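Local coordinates for FixG-related protein (Vibrio parahaemolyticus, PDB 2R39) that is of unknown function but forms the Ig-like C-terminal domain of a FixG-related membrane protein that probably binds 4Fe-4S clusters and transfers electrons, at residues V8-M13 and K102-T107; M13-D18 and Y35-I40; V46-L51 and K64-V69; D52-N57 and Q96-D101; D86-A91 and S112-K117. All blocks are in the same frame, centred on the assembly; numbering follows the deposited sequence.

Interaction 1 of 5, residues V8-M13 and K102-T107; sequences VDPAGM and KSNEFT
The CA atoms of Pro10 and Asn104, 7.3 Å apart, are the nearest across the segments, and with no hydrogen bond crossing between them the contact is made by side chains. It bridges the two sheets of the Ig-like sandwich at one end, joining the start of strand 11-17 to the start of strand 106-115. Phe106 belongs to a G1 beta bulge, in which it and Glu105 both face Asp101. With CG anti to the backbone N (chi1 178°), Phe106 reaches toward Pro10, tip to tip. Asp9 crosses Phe106 at about a right angle; its CG comes to 3.5 Å from Phe106 CZ, with carboxylate and ring planes 53° apart. Ala11 adds CB, 3.9 Å from Phe106 CE2. Asn104 touches Pro10 CB loosely while its ND2 hydrogen-bonds Asp101. Pro10 also makes a CH-pi contact: its CD sits over one face of the Phe106 ring, 3.7 Å from the centroid and only 3° off the normal.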
# COMPACT_ATOMS: atom_id res chain seq x y z
N VAL A 8 -7.06 -7.92 -20.33
CA VAL A 8 -6.80 -6.51 -19.89
C VAL A 8 -7.41 -6.27 -18.51
O VAL A 8 -8.63 -6.32 -18.33
CB VAL A 8 -7.31 -5.45 -20.92
CG1 VAL A 8 -6.83 -4.06 -20.54
CG2 VAL A 8 -6.84 -5.77 -22.34
N ASP A 9 -6.55 -6.04 -17.52
CA ASP A 9 -6.99 -5.84 -16.14
C ASP A 9 -7.92 -4.65 -16.05
O ASP A 9 -7.69 -3.64 -16.73
CB ASP A 9 -5.79 -5.60 -15.23
CG ASP A 9 -4.93 -6.83 -15.03
OD1 ASP A 9 -5.34 -7.95 -15.40
OD2 ASP A 9 -3.82 -6.66 -14.49
N PRO A 10 -8.99 -4.77 -15.22
CA PRO A 10 -9.92 -3.66 -14.98
C PRO A 10 -9.32 -2.53 -14.15
O PRO A 10 -9.81 -1.41 -14.17
CB PRO A 10 -11.08 -4.33 -14.22
CG PRO A 10 -10.47 -5.50 -13.56
CD PRO A 10 -9.41 -5.99 -14.51
N ALA A 11 -8.24 -2.84 -13.43
CA ALA A 11 -7.57 -1.86 -12.59
C ALA A 11 -6.08 -2.08 -12.68
O ALA A 11 -5.63 -3.15 -13.08
CB ALA A 11 -8.03 -2.00 -11.12
N GLY A 12 -5.33 -1.07 -12.28
CA GLY A 12 -3.88 -1.20 -12.17
C GLY A 12 -3.42 -0.60 -10.85
O GLY A 12 -4.07 0.29 -10.31
N MSE A 13 -2.32 -1.11 -10.32
CA MSE A 13 -1.67 -0.47 -9.20
C MSE A 13 -0.19 -0.70 -9.29
O MSE A 13 0.26 -1.79 -9.61
CB MSE A 13 -2.19 -1.00 -7.85
CG MSE A 13 -1.47 -0.36 -6.66
SE MSE A 13 -2.16 -0.87 -4.92
CE MSE A 13 -1.73 -2.79 -5.00
N LYS A 102 -13.78 -5.41 -5.46
CA LYS A 102 -14.86 -6.40 -5.30
C LYS A 102 -15.83 -6.50 -6.49
O LYS A 102 -16.22 -7.61 -6.87
CB LYS A 102 -15.66 -6.15 -4.01
CG LYS A 102 -16.48 -4.87 -3.99
CD LYS A 102 -17.07 -4.64 -2.58
CE LYS A 102 -18.50 -5.18 -2.46
NZ LYS A 102 -18.82 -5.61 -1.06
N SER A 103 -16.22 -5.36 -7.06
CA SER A 103 -17.28 -5.30 -8.09
C SER A 103 -16.91 -6.01 -9.40
O SER A 103 -17.79 -6.49 -10.13
CB SER A 103 -17.62 -3.85 -8.39
OG SER A 103 -16.57 -3.26 -9.16
N ASN A 104 -15.61 -6.02 -9.72
CA ASN A 104 -15.08 -6.80 -10.83
C ASN A 104 -14.42 -8.08 -10.33
O ASN A 104 -13.80 -8.81 -11.12
CB ASN A 104 -14.07 -5.97 -11.66
CG ASN A 104 -14.72 -4.79 -12.37
OD1 ASN A 104 -15.53 -4.96 -13.29
ND2 ASN A 104 -14.36 -3.58 -11.96
N GLU A 105 -14.56 -8.34 -9.03
CA GLU A 105 -13.99 -9.54 -8.38
C GLU A 105 -12.52 -9.72 -8.79
O GLU A 105 -12.13 -10.71 -9.43
CB GLU A 105 -14.87 -10.78 -8.70
CG GLU A 105 -14.52 -12.07 -7.92
CD GLU A 105 -14.78 -12.00 -6.41
OE1 GLU A 105 -15.70 -11.26 -5.97
OE2 GLU A 105 -14.06 -12.70 -5.66
N PHE A 106 -11.70 -8.73 -8.42
CA PHE A 106 -10.36 -8.57 -8.95
C PHE A 106 -9.45 -8.05 -7.85
O PHE A 106 -9.83 -7.17 -7.07
CB PHE A 106 -10.39 -7.60 -10.15
CG PHE A 106 -9.04 -7.32 -10.76
CD1 PHE A 106 -8.38 -8.29 -11.52
CD2 PHE A 106 -8.45 -6.07 -10.61
CE1 PHE A 106 -7.12 -8.03 -12.09
CE2 PHE A 106 -7.21 -5.79 -11.18
CZ PHE A 106 -6.53 -6.78 -11.91
N THR A 107 -8.25 -8.61 -7.75
CA THR A 107 -7.24 -8.04 -6.85
C THR A 107 -5.95 -7.86 -7.63
O THR A 107 -5.70 -8.57 -8.60
CB THR A 107 -6.98 -8.93 -5.61
OG1 THR A 107 -6.41 -10.18 -6.04
CG2 THR A 107 -8.26 -9.20 -4.84

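Interaction 2 of 5, residues M13-D18 and Y35-I40; sequences MSVIRD and YTLKVI
Val15 and Leu37, a non-hydrogen-bonded pair, make the apolar centre, their side chains lying side by side with Val15 CG2 3.6 Å from Leu37 CD2. On the same face, Met13, a selenomethionine, sets SE 4.1 Å from Leu37 CD1 and CG against Val39 CG2. Toward the other end Arg17 crosses Tyr35: its CG, anti to the backbone N (chi1 177°), reaches 3.7 Å from Tyr35 CE1, and guanidinium and ring planes stand 73° apart. Tyr35 OH lies at the guanidinium edge, near its plane, but hydrogen-bonds Arg113 O, while Arg17 NH2 hydrogen-bonds Asn33 OD1. Four backbone hydrogen bonds link the Ser14-Lys38 and Ile16-Thr36 pairs; Ile16 N to Thr36 O is 2.9 Å and nearly straight. On the opposite face Ser14 OG touches Lys38 CB at 3.4 Å; just past the strand, Asp18 OD2 hydrogen-bonds Thr34 OG1. Residues 13-17 and 35-40 run antiparallel at 165°, an edge pair with one face packed on the other sheet, as in an Ig-like sandwich.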
# COMPACT_ATOMS: atom_id res chain seq x y z
N MSE A 13 -2.32 -1.11 -10.32
CA MSE A 13 -1.67 -0.47 -9.20
C MSE A 13 -0.19 -0.70 -9.29
O MSE A 13 0.26 -1.79 -9.61
CB MSE A 13 -2.19 -1.00 -7.85
CG MSE A 13 -1.47 -0.36 -6.66
SE MSE A 13 -2.16 -0.87 -4.92
CE MSE A 13 -1.73 -2.79 -5.00
N SER A 14 0.57 0.34 -9.00
CA SER A 14 2.00 0.21 -8.80
C SER A 14 2.35 0.88 -7.49
O SER A 14 1.55 1.62 -6.91
CB SER A 14 2.79 0.76 -10.00
OG SER A 14 2.53 2.13 -10.21
N VAL A 15 3.54 0.56 -7.00
CA VAL A 15 3.99 1.00 -5.69
C VAL A 15 5.40 1.51 -5.82
O VAL A 15 6.23 0.85 -6.46
CB VAL A 15 3.98 -0.17 -4.67
CG1 VAL A 15 4.67 0.24 -3.35
CG2 VAL A 15 2.54 -0.63 -4.41
N ILE A 16 5.66 2.68 -5.25
CA ILE A 16 7.02 3.15 -5.02
C ILE A 16 7.25 3.27 -3.53
O ILE A 16 6.55 4.04 -2.85
CB ILE A 16 7.29 4.52 -5.69
CG1 ILE A 16 7.05 4.44 -7.21
CG2 ILE A 16 8.70 5.02 -5.36
CD1 ILE A 16 7.18 5.77 -7.94
N ARG A 17 8.21 2.51 -3.00
CA ARG A 17 8.70 2.73 -1.66
C ARG A 17 9.82 3.76 -1.79
O ARG A 17 10.71 3.58 -2.61
CB ARG A 17 9.21 1.44 -1.02
CG ARG A 17 9.80 1.64 0.37
CD ARG A 17 10.39 0.34 0.93
NE ARG A 17 10.91 0.57 2.28
CZ ARG A 17 12.11 1.08 2.52
NH1 ARG A 17 12.92 1.37 1.51
NH2 ARG A 17 12.52 1.27 3.77
N ASP A 18 9.76 4.82 -1.01
CA ASP A 18 10.72 5.92 -1.13
C ASP A 18 12.14 5.51 -0.80
O ASP A 18 12.39 4.80 0.17
CB ASP A 18 10.28 7.09 -0.25
CG ASP A 18 8.92 7.59 -0.63
OD1 ASP A 18 8.76 8.02 -1.79
OD2 ASP A 18 8.01 7.55 0.21
N TYR A 35 5.48 5.27 1.38
CA TYR A 35 5.16 4.68 0.08
C TYR A 35 4.28 5.62 -0.73
O TYR A 35 3.56 6.45 -0.16
CB TYR A 35 4.39 3.36 0.26
CG TYR A 35 5.05 2.37 1.18
CD1 TYR A 35 5.91 1.40 0.68
CD2 TYR A 35 4.81 2.39 2.56
CE1 TYR A 35 6.53 0.47 1.54
CE2 TYR A 35 5.43 1.48 3.41
CZ TYR A 35 6.29 0.53 2.90
OH TYR A 35 6.88 -0.38 3.75
N THR A 36 4.30 5.46 -2.05
CA THR A 36 3.26 6.04 -2.91
C THR A 36 2.63 4.94 -3.76
O THR A 36 3.32 4.23 -4.50
CB THR A 36 3.82 7.17 -3.79
OG1 THR A 36 4.44 8.14 -2.94
CG2 THR A 36 2.70 7.83 -4.59
N LEU A 37 1.32 4.79 -3.62
CA LEU A 37 0.56 3.88 -4.48
C LEU A 37 0.04 4.64 -5.70
O LEU A 37 -0.48 5.74 -5.56
CB LEU A 37 -0.62 3.25 -3.71
CG LEU A 37 -0.40 2.59 -2.35
CD1 LEU A 37 -1.67 1.84 -1.89
CD2 LEU A 37 0.77 1.66 -2.33
N LYS A 38 0.20 4.06 -6.88
CA LYS A 38 -0.43 4.59 -8.10
C LYS A 38 -1.52 3.62 -8.53
O LYS A 38 -1.27 2.44 -8.74
CB LYS A 38 0.61 4.73 -9.22
CG LYS A 38 0.04 5.21 -10.56
CD LYS A 38 1.13 5.33 -11.64
CE LYS A 38 2.07 6.50 -11.37
NZ LYS A 38 3.12 6.71 -12.44
N VAL A 39 -2.75 4.13 -8.64
CA VAL A 39 -3.89 3.29 -8.94
C VAL A 39 -4.59 3.80 -10.20
O VAL A 39 -4.81 4.99 -10.35
CB VAL A 39 -4.90 3.26 -7.75
CG1 VAL A 39 -6.21 2.61 -8.15
CG2 VAL A 39 -4.30 2.56 -6.52
N ILE A 40 -4.94 2.88 -11.09
CA ILE A 40 -5.71 3.28 -12.27
C ILE A 40 -6.98 2.44 -12.45
O ILE A 40 -6.96 1.22 -12.28
CB ILE A 40 -4.85 3.34 -13.57
CG1 ILE A 40 -5.75 3.67 -14.77
CG2 ILE A 40 -4.06 2.08 -13.80
CD1 ILE A 40 -5.02 4.23 -15.90

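Interaction 3 of 5, residues V46-L51 and K64-V69; sequences VQEYNL and KQTIQV
Leu51, Val69 and Tyr49 carry much of the burial where residues 47-51 and 66-69 run antiparallel at 153°, the latter an edge strand. The Tyr49 ring offers its edge: Val69 CG2 lies near the ring plane, 3.4 Å from Tyr49 CE2, and the two side chains cross at about a right angle. Ile67 CD1 also approaches near that plane, 4.1 Å from Tyr49 CD2. Leu51 turns CD1 to Lys64 O at 3.6 Å and to Ile67 CD1 at 4.2 Å, while its backbone N donates to Gln65 O over 2.7 Å. Reciprocal N-H...O bonds join Gln47 with Val69 and Tyr49 with Ile67. On the other face Asn50 and Thr66 lie side by side; Thr66 OG1, beside the backbone N (chi1 -62°), donates to Asn50 OD1 at 2.8 Å, from 30° off the amide plane. A water bridges the end, donating to Leu51 O and accepting from Gln65 NE2. The chemistry is thus split: aliphatic and aromatic packing of Leu51, Tyr49, Ile67 and Val69 turned inward, hydroxyl-amide bonding outside.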
# COMPACT_ATOMS: atom_id res chain seq x y z
N VAL A 46 -17.17 4.19 -12.89
CA VAL A 46 -16.60 4.47 -11.56
C VAL A 46 -16.45 3.16 -10.79
O VAL A 46 -17.33 2.30 -10.84
CB VAL A 46 -17.52 5.44 -10.74
CG1 VAL A 46 -16.93 5.74 -9.34
CG2 VAL A 46 -17.74 6.74 -11.48
N GLN A 47 -15.32 2.99 -10.09
CA GLN A 47 -15.08 1.79 -9.30
C GLN A 47 -14.64 2.14 -7.87
O GLN A 47 -14.17 3.24 -7.62
CB GLN A 47 -14.03 0.90 -10.00
CG GLN A 47 -14.32 0.57 -11.49
CD GLN A 47 -15.52 -0.35 -11.70
OE1 GLN A 47 -16.04 -0.95 -10.76
NE2 GLN A 47 -15.97 -0.47 -12.96
N GLU A 48 -14.81 1.19 -6.94
CA GLU A 48 -14.37 1.34 -5.54
C GLU A 48 -13.36 0.27 -5.21
O GLU A 48 -13.59 -0.90 -5.46
CB GLU A 48 -15.53 1.27 -4.51
CG GLU A 48 -15.03 1.24 -3.01
CD GLU A 48 -16.12 1.10 -1.92
OE1 GLU A 48 -17.03 1.94 -1.89
OE2 GLU A 48 -16.03 0.16 -1.08
N TYR A 49 -12.23 0.69 -4.65
CA TYR A 49 -11.15 -0.24 -4.29
C TYR A 49 -10.86 -0.18 -2.78
O TYR A 49 -11.02 0.87 -2.17
CB TYR A 49 -9.87 0.05 -5.11
CG TYR A 49 -10.09 0.19 -6.61
CD1 TYR A 49 -10.59 -0.87 -7.37
CD2 TYR A 49 -9.80 1.38 -7.28
CE1 TYR A 49 -10.78 -0.74 -8.76
CE2 TYR A 49 -9.98 1.50 -8.67
CZ TYR A 49 -10.48 0.44 -9.40
OH TYR A 49 -10.68 0.56 -10.78
N ASN A 50 -10.48 -1.31 -2.19
CA ASN A 50 -9.89 -1.30 -0.85
C ASN A 50 -8.39 -1.53 -1.05
O ASN A 50 -7.98 -2.28 -1.95
CB ASN A 50 -10.40 -2.45 0.02
CG ASN A 50 -11.79 -2.19 0.66
OD1 ASN A 50 -12.26 -1.07 0.82
ND2 ASN A 50 -12.41 -3.29 1.09
N LEU A 51 -7.60 -0.92 -0.17
CA LEU A 51 -6.15 -1.04 -0.19
C LEU A 51 -5.74 -1.61 1.15
O LEU A 51 -6.23 -1.19 2.20
CB LEU A 51 -5.47 0.30 -0.44
CG LEU A 51 -5.99 1.10 -1.65
CD1 LEU A 51 -5.53 2.53 -1.54
CD2 LEU A 51 -5.55 0.49 -3.01
N LYS A 64 -4.95 6.57 2.65
CA LYS A 64 -6.13 6.03 1.97
C LYS A 64 -6.26 4.52 2.08
O LYS A 64 -5.29 3.78 1.86
CB LYS A 64 -6.20 6.43 0.49
CG LYS A 64 -6.68 7.82 0.23
CD LYS A 64 -8.16 8.06 0.57
CE LYS A 64 -8.53 9.46 0.16
NZ LYS A 64 -9.59 10.12 0.98
N GLN A 65 -7.47 4.09 2.41
CA GLN A 65 -7.79 2.69 2.58
C GLN A 65 -8.86 2.23 1.58
O GLN A 65 -8.82 1.11 1.07
CB GLN A 65 -8.30 2.46 4.01
CG GLN A 65 -8.55 1.03 4.33
CD GLN A 65 -8.83 0.77 5.78
OE1 GLN A 65 -9.93 1.04 6.28
NE2 GLN A 65 -7.84 0.21 6.47
N THR A 66 -9.86 3.08 1.35
CA THR A 66 -10.96 2.77 0.46
C THR A 66 -11.12 4.01 -0.42
O THR A 66 -11.19 5.12 0.10
CB THR A 66 -12.26 2.51 1.27
OG1 THR A 66 -12.08 1.37 2.11
CG2 THR A 66 -13.43 2.24 0.34
N ILE A 67 -11.21 3.81 -1.73
CA ILE A 67 -11.25 4.93 -2.68
C ILE A 67 -12.28 4.73 -3.79
O ILE A 67 -12.58 3.59 -4.15
CB ILE A 67 -9.86 5.17 -3.34
CG1 ILE A 67 -9.27 3.84 -3.86
CG2 ILE A 67 -8.89 5.79 -2.36
CD1 ILE A 67 -7.99 3.97 -4.64
N GLN A 68 -12.83 5.83 -4.30
CA GLN A 68 -13.66 5.83 -5.51
C GLN A 68 -12.84 6.41 -6.66
O GLN A 68 -12.31 7.52 -6.55
CB GLN A 68 -14.93 6.67 -5.31
CG GLN A 68 -16.10 5.94 -4.70
CD GLN A 68 -17.35 6.79 -4.65
OE1 GLN A 68 -17.52 7.75 -5.42
NE2 GLN A 68 -18.26 6.43 -3.75
N VAL A 69 -12.75 5.67 -7.76
CA VAL A 69 -11.90 6.06 -8.90
C VAL A 69 -12.72 6.17 -10.19
O VAL A 69 -13.47 5.26 -10.53
CB VAL A 69 -10.73 5.06 -9.09
CG1 VAL A 69 -9.71 5.59 -10.11
CG2 VAL A 69 -10.04 4.79 -7.76
O HOH W 1 -5.63 -0.73 4.80

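Interaction 4 of 5, residues D52-N57 and Q96-D101; sequences DVKGLN and QFILTD
Gln96 and Lys54 begin the pairing of strands 92-101 and 47-54, inner neighbours of an Ig-like sheet; residues 52-54 and 96-101 run antiparallel at 142°. Gln96 N donates to Lys54 O, and Lys54 N returns a bond to Gln96 O at 2.8 Å; their side chains lie side by side, with Gln96 OE1 4.0 Å from Lys54 CG. Phe97, on the core face, has Val53 CG2 over one ring face, 4.3 Å above the plane and displaced toward the rim; its ring also meets Tyr35 edge-to-face. Ile98 CG1 lies anti to the carbonyl carbon (chi1 -61°), and on the outer face its CD1 touches Lys54 CE at 3.7 Å. Its backbone N bonds Asp52 O at 2.9 Å, the donor standing 41° out of the carbonyl plane, and its O accepts from Asp52 N. A water lies 2.6 Å from Thr100 OG1 and 2.7 Å from Asp52 OD2, and also meets Ile98 O. The outer face therefore combines aliphatic packing with a water-mediated link, whereas the inner face is hydrocarbon and aromatic.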
# COMPACT_ATOMS: atom_id res chain seq x y z
N ASP A 52 -4.85 -2.59 1.08
CA ASP A 52 -4.41 -3.36 2.25
C ASP A 52 -2.95 -3.69 2.15
O ASP A 52 -2.35 -3.48 1.11
CB ASP A 52 -5.22 -4.66 2.34
CG ASP A 52 -6.59 -4.43 2.90
OD1 ASP A 52 -6.67 -4.19 4.14
OD2 ASP A 52 -7.57 -4.47 2.11
N VAL A 53 -2.37 -4.21 3.23
CA VAL A 53 -0.99 -4.69 3.22
C VAL A 53 -0.99 -6.04 3.94
O VAL A 53 -1.77 -6.26 4.89
CB VAL A 53 0.05 -3.71 3.88
CG1 VAL A 53 -0.28 -3.44 5.40
CG2 VAL A 53 1.48 -4.25 3.72
N LYS A 54 -0.19 -6.96 3.45
CA LYS A 54 0.00 -8.18 4.20
C LYS A 54 1.48 -8.45 4.42
O LYS A 54 2.32 -7.97 3.64
CB LYS A 54 -0.77 -9.34 3.56
CG LYS A 54 -0.03 -10.16 2.57
CD LYS A 54 -0.69 -11.54 2.40
CE LYS A 54 -2.17 -11.43 2.10
NZ LYS A 54 -2.64 -12.60 1.27
N GLY A 55 1.80 -9.12 5.53
CA GLY A 55 3.18 -9.50 5.81
C GLY A 55 3.76 -8.95 7.10
O GLY A 55 4.85 -9.33 7.48
N LEU A 56 3.03 -8.05 7.76
CA LEU A 56 3.48 -7.51 9.06
C LEU A 56 2.60 -8.05 10.19
O LEU A 56 1.38 -8.02 10.07
CB LEU A 56 3.46 -5.97 9.05
CG LEU A 56 4.62 -5.37 8.25
CD1 LEU A 56 4.35 -3.93 7.80
CD2 LEU A 56 5.91 -5.45 9.09
N ASN A 57 3.23 -8.53 11.26
CA ASN A 57 2.50 -9.11 12.40
C ASN A 57 1.93 -8.06 13.35
O ASN A 57 1.03 -8.32 14.15
CB ASN A 57 3.41 -10.11 13.14
CG ASN A 57 3.79 -11.31 12.28
OD1 ASN A 57 3.13 -11.61 11.28
ND2 ASN A 57 4.81 -12.01 12.67
N GLN A 96 3.15 -7.20 0.85
CA GLN A 96 2.45 -6.99 -0.40
C GLN A 96 1.38 -5.99 -0.13
O GLN A 96 0.65 -6.13 0.86
CB GLN A 96 1.70 -8.24 -0.81
CG GLN A 96 2.44 -9.24 -1.64
CD GLN A 96 1.50 -10.35 -2.00
OE1 GLN A 96 0.46 -10.53 -1.34
NE2 GLN A 96 1.81 -11.08 -3.05
N PHE A 97 1.27 -5.01 -1.01
CA PHE A 97 0.11 -4.16 -1.06
C PHE A 97 -0.94 -4.80 -1.97
O PHE A 97 -0.61 -5.41 -3.02
CB PHE A 97 0.49 -2.78 -1.56
CG PHE A 97 1.32 -2.00 -0.57
CD1 PHE A 97 0.72 -1.36 0.50
CD2 PHE A 97 2.70 -1.91 -0.73
CE1 PHE A 97 1.48 -0.62 1.41
CE2 PHE A 97 3.46 -1.18 0.18
CZ PHE A 97 2.85 -0.54 1.25
N ILE A 98 -2.20 -4.70 -1.56
CA ILE A 98 -3.23 -5.40 -2.26
C ILE A 98 -4.33 -4.43 -2.58
O ILE A 98 -4.83 -3.73 -1.69
CB ILE A 98 -3.73 -6.60 -1.43
CG1 ILE A 98 -2.55 -7.58 -1.19
CG2 ILE A 98 -4.94 -7.30 -2.12
CD1 ILE A 98 -2.65 -8.33 0.11
N LEU A 99 -4.67 -4.35 -3.87
CA LEU A 99 -5.84 -3.57 -4.28
C LEU A 99 -6.97 -4.58 -4.49
O LEU A 99 -6.82 -5.55 -5.23
CB LEU A 99 -5.54 -2.78 -5.57
CG LEU A 99 -6.76 -2.02 -6.13
CD1 LEU A 99 -6.32 -0.78 -6.90
CD2 LEU A 99 -7.60 -2.91 -7.02
N THR A 100 -8.08 -4.35 -3.82
CA THR A 100 -9.25 -5.19 -3.98
C THR A 100 -10.36 -4.38 -4.64
O THR A 100 -10.78 -3.36 -4.11
CB THR A 100 -9.74 -5.73 -2.62
OG1 THR A 100 -8.68 -6.49 -2.02
CG2 THR A 100 -10.98 -6.64 -2.80
N ASP A 101 -10.80 -4.85 -5.81
CA ASP A 101 -11.93 -4.30 -6.56
C ASP A 101 -12.97 -5.40 -6.51
O ASP A 101 -13.00 -6.26 -7.41
CB ASP A 101 -11.51 -4.05 -8.02
CG ASP A 101 -12.66 -3.61 -8.95
OD1 ASP A 101 -13.86 -3.75 -8.63
OD2 ASP A 101 -12.34 -3.13 -10.06
O HOH W 2 -7.20 -4.90 -0.52

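Interaction 5 of 5, residues D86-A91 and S112-K117; sequences DKLNSA and SRFIKK
Leu88 is the first residue of 86-91 to touch 112-117, meeting both Phe114 and Lys116. Its CD2 lies 4.0 Å from Phe114 CD2, the two side chains crossing at about a right angle. The other branch, CD1, meets the aliphatic part of Lys116, 3.7 Å from CE, as the side chains slide past each other in opposite directions. Lys116 CG is anti to the backbone N (chi1 -172°), and the chain bends at chi3, 28°, which places CE beside Leu88; NZ beyond it makes a weak hydrogen bond with Pro85 O. Ser90 contributes its carbonyl: a water donates to Ser90 O at 2.8 Å and to Phe114 O at 3.1 Å, lying at the edge of the Phe114 ring and in its plane. Ala91 closes the contact with its main chain. Lys116 N donates to Ala91 O over 2.8 Å, in the carbonyl plane and at 164°, while Ile115 CA makes a CA-H...O contact with the same oxygen at 3.1 Å. This bond carries on the antiparallel register of strands 92-101 and 106-115, in which Phe114 pairs with Thr93. At this end of the Ig-like sandwich the loop between strands 74-83 and 92-101 meets the end of strand 106-115, with Leu56 packed on both Leu88 and Phe114, and with Val31, Asn33 and Tyr35 of strand 31-41 against the Phe114 side chain.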
# COMPACT_ATOMS: atom_id res chain seq x y z
N ASP A 86 9.75 -4.14 18.17
CA ASP A 86 9.78 -5.32 19.04
C ASP A 86 9.00 -6.50 18.48
O ASP A 86 9.23 -7.64 18.87
CB ASP A 86 9.26 -4.98 20.45
CG ASP A 86 10.16 -4.01 21.19
OD1 ASP A 86 11.32 -3.81 20.76
OD2 ASP A 86 9.71 -3.44 22.21
N LYS A 87 8.08 -6.23 17.55
CA LYS A 87 7.28 -7.30 16.97
C LYS A 87 7.69 -7.63 15.52
O LYS A 87 7.08 -8.48 14.87
CB LYS A 87 5.78 -6.98 17.12
CG LYS A 87 5.37 -6.87 18.61
CD LYS A 87 3.94 -6.44 18.82
CE LYS A 87 3.63 -6.30 20.32
NZ LYS A 87 4.11 -7.49 21.08
N LEU A 88 8.72 -6.96 15.01
CA LEU A 88 9.27 -7.28 13.68
C LEU A 88 10.13 -8.54 13.82
O LEU A 88 10.84 -8.69 14.81
CB LEU A 88 10.09 -6.12 13.10
CG LEU A 88 9.37 -4.79 12.75
CD1 LEU A 88 10.40 -3.73 12.40
CD2 LEU A 88 8.39 -4.92 11.61
N ASN A 89 10.04 -9.44 12.83
CA ASN A 89 10.82 -10.69 12.84
C ASN A 89 12.31 -10.43 12.57
O ASN A 89 13.19 -11.11 13.13
CB ASN A 89 10.25 -11.67 11.80
CG ASN A 89 8.86 -12.22 12.20
OD1 ASN A 89 8.46 -12.14 13.37
ND2 ASN A 89 8.14 -12.76 11.23
N SER A 90 12.56 -9.44 11.72
CA SER A 90 13.90 -9.03 11.30
C SER A 90 13.82 -7.61 10.72
O SER A 90 12.74 -7.04 10.62
CB SER A 90 14.42 -9.96 10.21
OG SER A 90 13.58 -9.89 9.07
N ALA A 91 14.97 -7.06 10.34
CA ALA A 91 15.03 -5.68 9.86
C ALA A 91 14.35 -5.51 8.51
O ALA A 91 13.94 -4.40 8.16
CB ALA A 91 16.47 -5.20 9.79
N SER A 112 6.42 -5.40 -1.89
CA SER A 112 7.30 -4.30 -1.50
C SER A 112 8.06 -4.72 -0.24
O SER A 112 8.14 -5.91 0.07
CB SER A 112 6.47 -3.03 -1.27
OG SER A 112 7.29 -1.92 -0.96
N ARG A 113 8.59 -3.76 0.51
CA ARG A 113 9.40 -4.11 1.67
C ARG A 113 9.06 -3.22 2.84
O ARG A 113 8.71 -2.08 2.63
CB ARG A 113 10.88 -3.91 1.35
CG ARG A 113 11.45 -4.83 0.23
CD ARG A 113 11.58 -6.29 0.67
NE ARG A 113 12.17 -7.11 -0.40
CZ ARG A 113 11.48 -7.79 -1.29
NH1 ARG A 113 10.15 -7.74 -1.28
NH2 ARG A 113 12.13 -8.47 -2.23
N PHE A 114 9.14 -3.74 4.07
CA PHE A 114 9.15 -2.88 5.26
C PHE A 114 10.50 -3.09 5.91
O PHE A 114 10.88 -4.22 6.22
CB PHE A 114 8.03 -3.19 6.27
CG PHE A 114 7.96 -2.18 7.41
CD1 PHE A 114 7.17 -1.04 7.30
CD2 PHE A 114 8.77 -2.32 8.55
CE1 PHE A 114 7.14 -0.08 8.33
CE2 PHE A 114 8.74 -1.36 9.57
CZ PHE A 114 7.94 -0.25 9.45
N ILE A 115 11.22 -1.99 6.11
CA ILE A 115 12.61 -2.05 6.56
C ILE A 115 12.82 -1.14 7.76
O ILE A 115 12.44 0.04 7.74
CB ILE A 115 13.59 -1.73 5.39
CG1 ILE A 115 13.26 -2.61 4.16
CG2 ILE A 115 15.08 -1.93 5.80
CD1 ILE A 115 14.07 -2.27 2.91
N LYS A 116 13.41 -1.72 8.81
CA LYS A 116 13.79 -1.00 10.03
C LYS A 116 15.17 -0.36 9.88
O LYS A 116 15.93 -0.69 8.98
CB LYS A 116 13.77 -1.96 11.22
CG LYS A 116 13.97 -1.31 12.61
CD LYS A 116 13.70 -2.33 13.72
CE LYS A 116 14.00 -3.79 13.27
NZ LYS A 116 13.51 -4.80 14.26
N LYS A 117 15.48 0.58 10.78
CA LYS A 117 16.76 1.29 10.76
C LYS A 117 17.96 0.37 10.92
O LYS A 117 19.00 0.58 10.28
CB LYS A 117 16.80 2.38 11.83
CG LYS A 117 17.93 3.35 11.62
CD LYS A 117 17.80 4.57 12.50
CE LYS A 117 18.88 5.57 12.15
NZ LYS A 117 18.70 6.83 12.92
O HOH W 3 11.08 -5.46 9.08

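In the fold
The five contacts spread along one Ig-like sandwich, with interactions 1 and 5 on opposite sides of the chain's centre, their centres about 30 Å apart yet both using strand 106-115. Interactions 1 and 2 share Met13 and strand 11-17. Interactions 3 and 4 follow strand 47-54 and meet where Asn50 O lies 2.8 Å from Thr100 N, a probable hydrogen bond. Across the core, interaction 2 faces both: Leu37 CD1 is 3.9 Å from Leu51 CD1, and Val39 CG1 is 3.6 Å from Leu99 CD1. Interaction 2 also touches interaction 5, Arg17 NH2 lying 3.6 Å from Ile115 CB. Interactions 3 and 5 stay separate, about 12 Å between nearest atoms.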